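Long-range contact in ORC1-type DNA replication protein 2 (Aeropyrum pernix, PDB 1W5T), which binds and hydrolyses ATP through an AAA+ domain, binds DNA and takes part in regulating DNA replication: residues A[84-96]-A[137-150]. Sequence-based numbering, arbitrary orientation.
Sequences GLTVKQAYVNAFN and NHYLLVILDEFQSM
Tyr91, its chi1 at 176°, swings CG clear of its own nitrogen and brings the ring edge to Asp145, while Glu146, its CG turned beside its own N and its chain bent at chi2 (-70°), brings CG and the carboxylate over one face of Phe95. Both pairs sit at the C-terminal end of strands 87-93 and 139-145, neighbours in the parallel sheet of the AAA+ ATPase core, with 87-93 outermost. The hydrogen-bond ladder runs from Tyr139 N to Thr86 O (2.9 Å) through to Ala94 N on Asp145 O. Tyr91 OH meets Asp145 OD2 at the ring edge, modelled at 2.4 Å, a doubtfully short hydrogen bond, the carboxylate turned 80° from the ring. OD2 also bonds Thr66 of the ATP site, and the Asp145 side chain lies about 4 Å from the magnesium ion at the nearest atoms; Asp145 ends the strand and Glu146 follows it, consistent with the acidic pair of a Walker B motif. Glu146 CG lies 4.2 Å from the Phe95 ring centroid, and its carboxylate stacks nearly parallel to the ring. Gln148 NE2 bonds Glu146 OE2 at 2.9 Å, nearly straight, which helps hold the carboxylate in its turn. Replacing Glu146 by alanine removes CG and the carboxylate, and Gln148 NE2 would probably lose this acceptor and Phe95 the group stacked on that face. At the other end, Thr86 CG2 packs over a face of the His138 ring, whose ND1 bonds Tyr113. Beyond the strands, Ala94 CB touches Met150 CG at 3.5 Å; at the strand end, Asn93 OD1 closes an Asx turn by accepting from Phe95 N at 3.1 Å.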
loop_
_atom_site.group_PDB
_atom_site.type_symbol
_atom_site.label_atom_id
_atom_site.label_comp_id
_atom_site.label_asym_id
_atom_site.label_seq_id
_atom_site.Cartn_x
_atom_site.Cartn_y
_atom_site.Cartn_z
ATOM N N GLY A 84 -11.215 12.026 28.006
ATOM C CA GLY A 84 -11.958 13.224 27.695
ATOM C C GLY A 84 -11.337 14.241 26.740
ATOM O O GLY A 84 -11.786 15.385 26.733
ATOM N N LEU A 85 -10.357 13.837 25.924
ATOM C CA LEU A 85 -9.538 14.779 25.144
ATOM C C LEU A 85 -10.077 15.448 23.822
ATOM O O LEU A 85 -9.948 16.725 23.662
ATOM C CB LEU A 85 -8.144 14.199 24.946
ATOM C CG LEU A 85 -7.329 14.397 26.234
ATOM C CD1 LEU A 85 -6.011 13.690 26.199
ATOM C CD2 LEU A 85 -7.099 15.869 26.515
ATOM N N THR A 86 -10.649 14.612 22.930
ATOM C CA THR A 86 -11.118 14.942 21.547
ATOM C C THR A 86 -10.079 14.952 20.400
ATOM O O THR A 86 -9.436 15.969 20.124
ATOM C CB THR A 86 -12.093 16.175 21.406
ATOM O OG1 THR A 86 -13.092 16.173 22.426
ATOM C CG2 THR A 86 -12.967 16.031 20.112
ATOM N N VAL A 87 -9.923 13.825 19.712
ATOM C CA VAL A 87 -9.099 13.841 18.528
ATOM C C VAL A 87 -9.933 13.554 17.290
ATOM O O VAL A 87 -10.669 12.564 17.225
ATOM C CB VAL A 87 -7.728 13.030 18.635
ATOM C CG1 VAL A 87 -7.425 12.534 20.049
ATOM C CG2 VAL A 87 -7.596 11.932 17.598
ATOM N N LYS A 88 -9.838 14.483 16.349
ATOM C CA LYS A 88 -10.459 14.344 15.064
ATOM C C LYS A 88 -9.521 13.659 14.122
ATOM O O LYS A 88 -8.313 13.685 14.295
ATOM C CB LYS A 88 -10.885 15.702 14.468
ATOM C CG LYS A 88 -10.740 16.932 15.384
ATOM C CD LYS A 88 -12.088 17.643 15.605
ATOM C CE LYS A 88 -12.661 18.341 14.319
ATOM N NZ LYS A 88 -14.193 18.077 14.172
ATOM N N GLN A 89 -10.116 13.044 13.112
ATOM C CA GLN A 89 -9.411 12.226 12.134
ATOM C C GLN A 89 -9.614 12.850 10.762
ATOM O O GLN A 89 -10.701 13.291 10.427
ATOM C CB GLN A 89 -9.946 10.793 12.187
ATOM C CG GLN A 89 -10.300 10.312 13.650
ATOM C CD GLN A 89 -11.125 9.008 13.749
ATOM O OE1 GLN A 89 -10.807 7.996 13.119
ATOM N NE2 GLN A 89 -12.154 9.030 14.585
ATOM N N ALA A 90 -8.567 12.938 9.961
ATOM C CA ALA A 90 -8.817 13.403 8.626
ATOM C C ALA A 90 -8.060 12.463 7.750
ATOM O O ALA A 90 -6.951 12.073 8.094
ATOM C CB ALA A 90 -8.370 14.871 8.408
ATOM N N TYR A 91 -8.667 12.096 6.630
ATOM C CA TYR A 91 -8.081 11.139 5.722
ATOM C C TYR A 91 -7.950 11.766 4.353
ATOM O O TYR A 91 -8.897 12.269 3.788
ATOM C CB TYR A 91 -8.881 9.820 5.659
ATOM C CG TYR A 91 -8.315 8.857 4.644
ATOM C CD1 TYR A 91 -7.194 8.046 4.940
ATOM C CD2 TYR A 91 -8.858 8.798 3.391
ATOM C CE1 TYR A 91 -6.656 7.172 3.961
ATOM C CE2 TYR A 91 -8.325 8.002 2.407
ATOM C CZ TYR A 91 -7.253 7.175 2.680
ATOM O OH TYR A 91 -6.819 6.384 1.661
ATOM N N VAL A 92 -6.744 11.762 3.830
ATOM C CA VAL A 92 -6.520 12.270 2.500
ATOM C C VAL A 92 -5.722 11.295 1.679
ATOM O O VAL A 92 -4.630 10.897 2.072
ATOM C CB VAL A 92 -5.715 13.604 2.544
ATOM C CG1 VAL A 92 -5.664 14.237 1.165
ATOM C CG2 VAL A 92 -6.333 14.560 3.614
ATOM N N ASN A 93 -6.297 10.921 0.540
ATOM C CA ASN A 93 -5.591 10.182 -0.477
ATOM C C ASN A 93 -4.928 11.167 -1.462
ATOM O O ASN A 93 -5.618 11.847 -2.228
ATOM C CB ASN A 93 -6.550 9.282 -1.238
ATOM C CG ASN A 93 -5.819 8.323 -2.151
ATOM O OD1 ASN A 93 -4.769 8.676 -2.715
ATOM N ND2 ASN A 93 -6.324 7.087 -2.258
ATOM N N ALA A 94 -3.600 11.210 -1.454
ATOM C CA ALA A 94 -2.861 12.259 -2.141
ATOM C C ALA A 94 -2.772 12.095 -3.660
ATOM O O ALA A 94 -2.324 13.006 -4.353
ATOM C CB ALA A 94 -1.489 12.400 -1.543
ATOM N N PHE A 95 -3.195 10.939 -4.172
ATOM C CA PHE A 95 -3.502 10.776 -5.598
ATOM C C PHE A 95 -4.593 11.770 -6.035
ATOM O O PHE A 95 -4.587 12.296 -7.174
ATOM C CB PHE A 95 -4.074 9.376 -5.856
ATOM C CG PHE A 95 -3.068 8.358 -6.291
ATOM C CD1 PHE A 95 -1.774 8.725 -6.638
ATOM C CD2 PHE A 95 -3.427 7.006 -6.340
ATOM C CE1 PHE A 95 -0.835 7.756 -7.033
ATOM C CE2 PHE A 95 -2.503 6.013 -6.746
ATOM C CZ PHE A 95 -1.200 6.392 -7.094
ATOM N N ASN A 96 -5.534 12.003 -5.117
ATOM C CA ASN A 96 -6.740 12.790 -5.358
ATOM C C ASN A 96 -6.555 14.310 -5.137
ATOM O O ASN A 96 -7.559 15.043 -5.020
ATOM C CB ASN A 96 -7.900 12.237 -4.492
ATOM C CG ASN A 96 -8.382 10.841 -4.946
ATOM O OD1 ASN A 96 -9.529 10.678 -5.363
ATOM N ND2 ASN A 96 -7.504 9.831 -4.849
ATOM N N ASN A 137 -10.290 23.290 21.492
ATOM C CA ASN A 137 -9.619 22.349 22.368
ATOM C C ASN A 137 -9.682 20.947 21.780
ATOM O O ASN A 137 -10.008 19.997 22.470
ATOM C CB ASN A 137 -10.173 22.398 23.803
ATOM C CG ASN A 137 -9.276 21.686 24.799
ATOM O OD1 ASN A 137 -8.172 21.204 24.454
ATOM N ND2 ASN A 137 -9.749 21.590 26.035
ATOM N N HIS A 138 -9.383 20.851 20.487
ATOM C CA HIS A 138 -9.371 19.604 19.779
ATOM C C HIS A 138 -7.929 19.243 19.313
ATOM O O HIS A 138 -7.047 20.106 19.135
ATOM C CB HIS A 138 -10.275 19.728 18.542
ATOM C CG HIS A 138 -11.736 19.761 18.820
ATOM N ND1 HIS A 138 -12.669 20.008 17.829
ATOM C CD2 HIS A 138 -12.441 19.597 19.965
ATOM C CE1 HIS A 138 -13.886 19.965 18.346
ATOM N NE2 HIS A 138 -13.779 19.708 19.645
ATOM N N TYR A 139 -7.702 17.967 19.059
ATOM C CA TYR A 139 -6.478 17.511 18.398
ATOM C C TYR A 139 -6.835 16.895 17.015
ATOM O O TYR A 139 -7.965 16.451 16.800
ATOM C CB TYR A 139 -5.816 16.494 19.292
ATOM C CG TYR A 139 -5.532 17.062 20.658
ATOM C CD1 TYR A 139 -6.519 17.071 21.687
ATOM C CD2 TYR A 139 -4.300 17.617 20.926
ATOM C CE1 TYR A 139 -6.231 17.633 22.949
ATOM C CE2 TYR A 139 -4.002 18.160 22.164
ATOM C CZ TYR A 139 -4.941 18.162 23.164
ATOM O OH TYR A 139 -4.552 18.710 24.376
ATOM N N LEU A 140 -5.898 16.905 16.077
ATOM C CA LEU A 140 -6.178 16.427 14.727
ATOM C C LEU A 140 -5.089 15.463 14.308
ATOM O O LEU A 140 -3.923 15.804 14.265
ATOM C CB LEU A 140 -6.268 17.602 13.748
ATOM C CG LEU A 140 -6.458 17.379 12.233
ATOM C CD1 LEU A 140 -7.897 16.924 11.848
ATOM C CD2 LEU A 140 -6.045 18.607 11.446
ATOM N N LEU A 141 -5.479 14.243 14.016
ATOM C CA LEU A 141 -4.555 13.263 13.498
ATOM C C LEU A 141 -4.887 13.049 12.001
ATOM O O LEU A 141 -6.005 12.659 11.627
ATOM C CB LEU A 141 -4.615 12.008 14.345
ATOM C CG LEU A 141 -3.730 10.797 14.103
ATOM C CD1 LEU A 141 -2.357 11.189 13.587
ATOM C CD2 LEU A 141 -3.613 10.033 15.372
ATOM N N VAL A 142 -3.907 13.405 11.165
ATOM C CA VAL A 142 -4.064 13.414 9.731
ATOM C C VAL A 142 -3.416 12.174 9.074
ATOM O O VAL A 142 -2.216 11.947 9.226
ATOM C CB VAL A 142 -3.436 14.715 9.114
ATOM C CG1 VAL A 142 -3.726 14.783 7.584
ATOM C CG2 VAL A 142 -3.959 15.979 9.821
ATOM N N ILE A 143 -4.199 11.371 8.370
ATOM C CA ILE A 143 -3.606 10.328 7.512
ATOM C C ILE A 143 -3.383 10.914 6.112
ATOM O O ILE A 143 -4.341 11.366 5.487
ATOM C CB ILE A 143 -4.525 9.072 7.362
ATOM C CG1 ILE A 143 -4.947 8.506 8.731
ATOM C CG2 ILE A 143 -3.850 8.003 6.439
ATOM C CD1 ILE A 143 -6.037 7.446 8.673
ATOM N N LEU A 144 -2.134 10.888 5.629
ATOM C CA LEU A 144 -1.859 11.205 4.230
ATOM C C LEU A 144 -1.463 9.930 3.529
ATOM O O LEU A 144 -0.303 9.532 3.585
ATOM C CB LEU A 144 -0.746 12.247 4.041
ATOM C CG LEU A 144 -0.861 13.613 4.730
ATOM C CD1 LEU A 144 0.440 14.408 4.666
ATOM C CD2 LEU A 144 -2.033 14.386 4.128
ATOM N N ASP A 145 -2.449 9.330 2.857
ATOM C CA ASP A 145 -2.324 8.127 2.037
ATOM C C ASP A 145 -1.718 8.369 0.656
ATOM O O ASP A 145 -1.809 9.463 0.100
ATOM C CB ASP A 145 -3.698 7.485 1.855
ATOM C CG ASP A 145 -3.650 5.971 1.837
ATOM O OD1 ASP A 145 -2.562 5.354 1.639
ATOM O OD2 ASP A 145 -4.675 5.292 2.019
ATOM N N GLU A 146 -1.121 7.316 0.098
ATOM C CA GLU A 146 -0.423 7.412 -1.178
ATOM C C GLU A 146 0.547 8.579 -1.101
ATOM O O GLU A 146 0.621 9.377 -2.037
ATOM C CB GLU A 146 -1.386 7.615 -2.369
ATOM C CG GLU A 146 -2.473 6.558 -2.563
ATOM C CD GLU A 146 -1.954 5.198 -3.024
ATOM O OE1 GLU A 146 -2.746 4.244 -3.109
ATOM O OE2 GLU A 146 -0.762 5.056 -3.306
ATOM N N PHE A 147 1.292 8.638 0.008
ATOM C CA PHE A 147 2.177 9.749 0.312
ATOM C C PHE A 147 3.247 9.884 -0.757
ATOM O O PHE A 147 3.629 11.005 -1.118
ATOM C CB PHE A 147 2.813 9.595 1.712
ATOM C CG PHE A 147 3.686 10.755 2.102
ATOM C CD1 PHE A 147 3.126 12.017 2.370
ATOM C CD2 PHE A 147 5.060 10.602 2.184
ATOM C CE1 PHE A 147 3.925 13.078 2.727
ATOM C CE2 PHE A 147 5.880 11.667 2.539
ATOM C CZ PHE A 147 5.324 12.902 2.814
ATOM N N GLN A 148 3.704 8.744 -1.293
ATOM C CA GLN A 148 4.725 8.759 -2.333
ATOM C C GLN A 148 4.342 9.678 -3.491
ATOM O O GLN A 148 5.221 10.283 -4.062
ATOM C CB GLN A 148 5.079 7.356 -2.829
ATOM C CG GLN A 148 4.095 6.750 -3.823
ATOM C CD GLN A 148 2.761 6.399 -3.197
ATOM O OE1 GLN A 148 2.602 6.340 -1.955
ATOM N NE2 GLN A 148 1.798 6.129 -4.050
ATOM N N SER A 149 3.051 9.805 -3.815
ATOM C CA SER A 149 2.628 10.756 -4.855
ATOM C C SER A 149 2.801 12.231 -4.461
ATOM O O SER A 149 2.875 13.137 -5.301
ATOM C CB SER A 149 1.208 10.483 -5.359
ATOM O OG SER A 149 0.234 11.027 -4.497
ATOM N N MET A 150 2.880 12.483 -3.167
ATOM C CA MET A 150 3.173 13.825 -2.719
ATOM C C MET A 150 4.640 14.125 -2.907
ATOM O O MET A 150 5.006 15.279 -2.885
ATOM C CB MET A 150 2.791 13.994 -1.265
ATOM C CG MET A 150 1.349 14.362 -1.066
ATOM S SD MET A 150 0.941 14.384 0.682
ATOM C CE MET A 150 1.819 15.779 1.225
#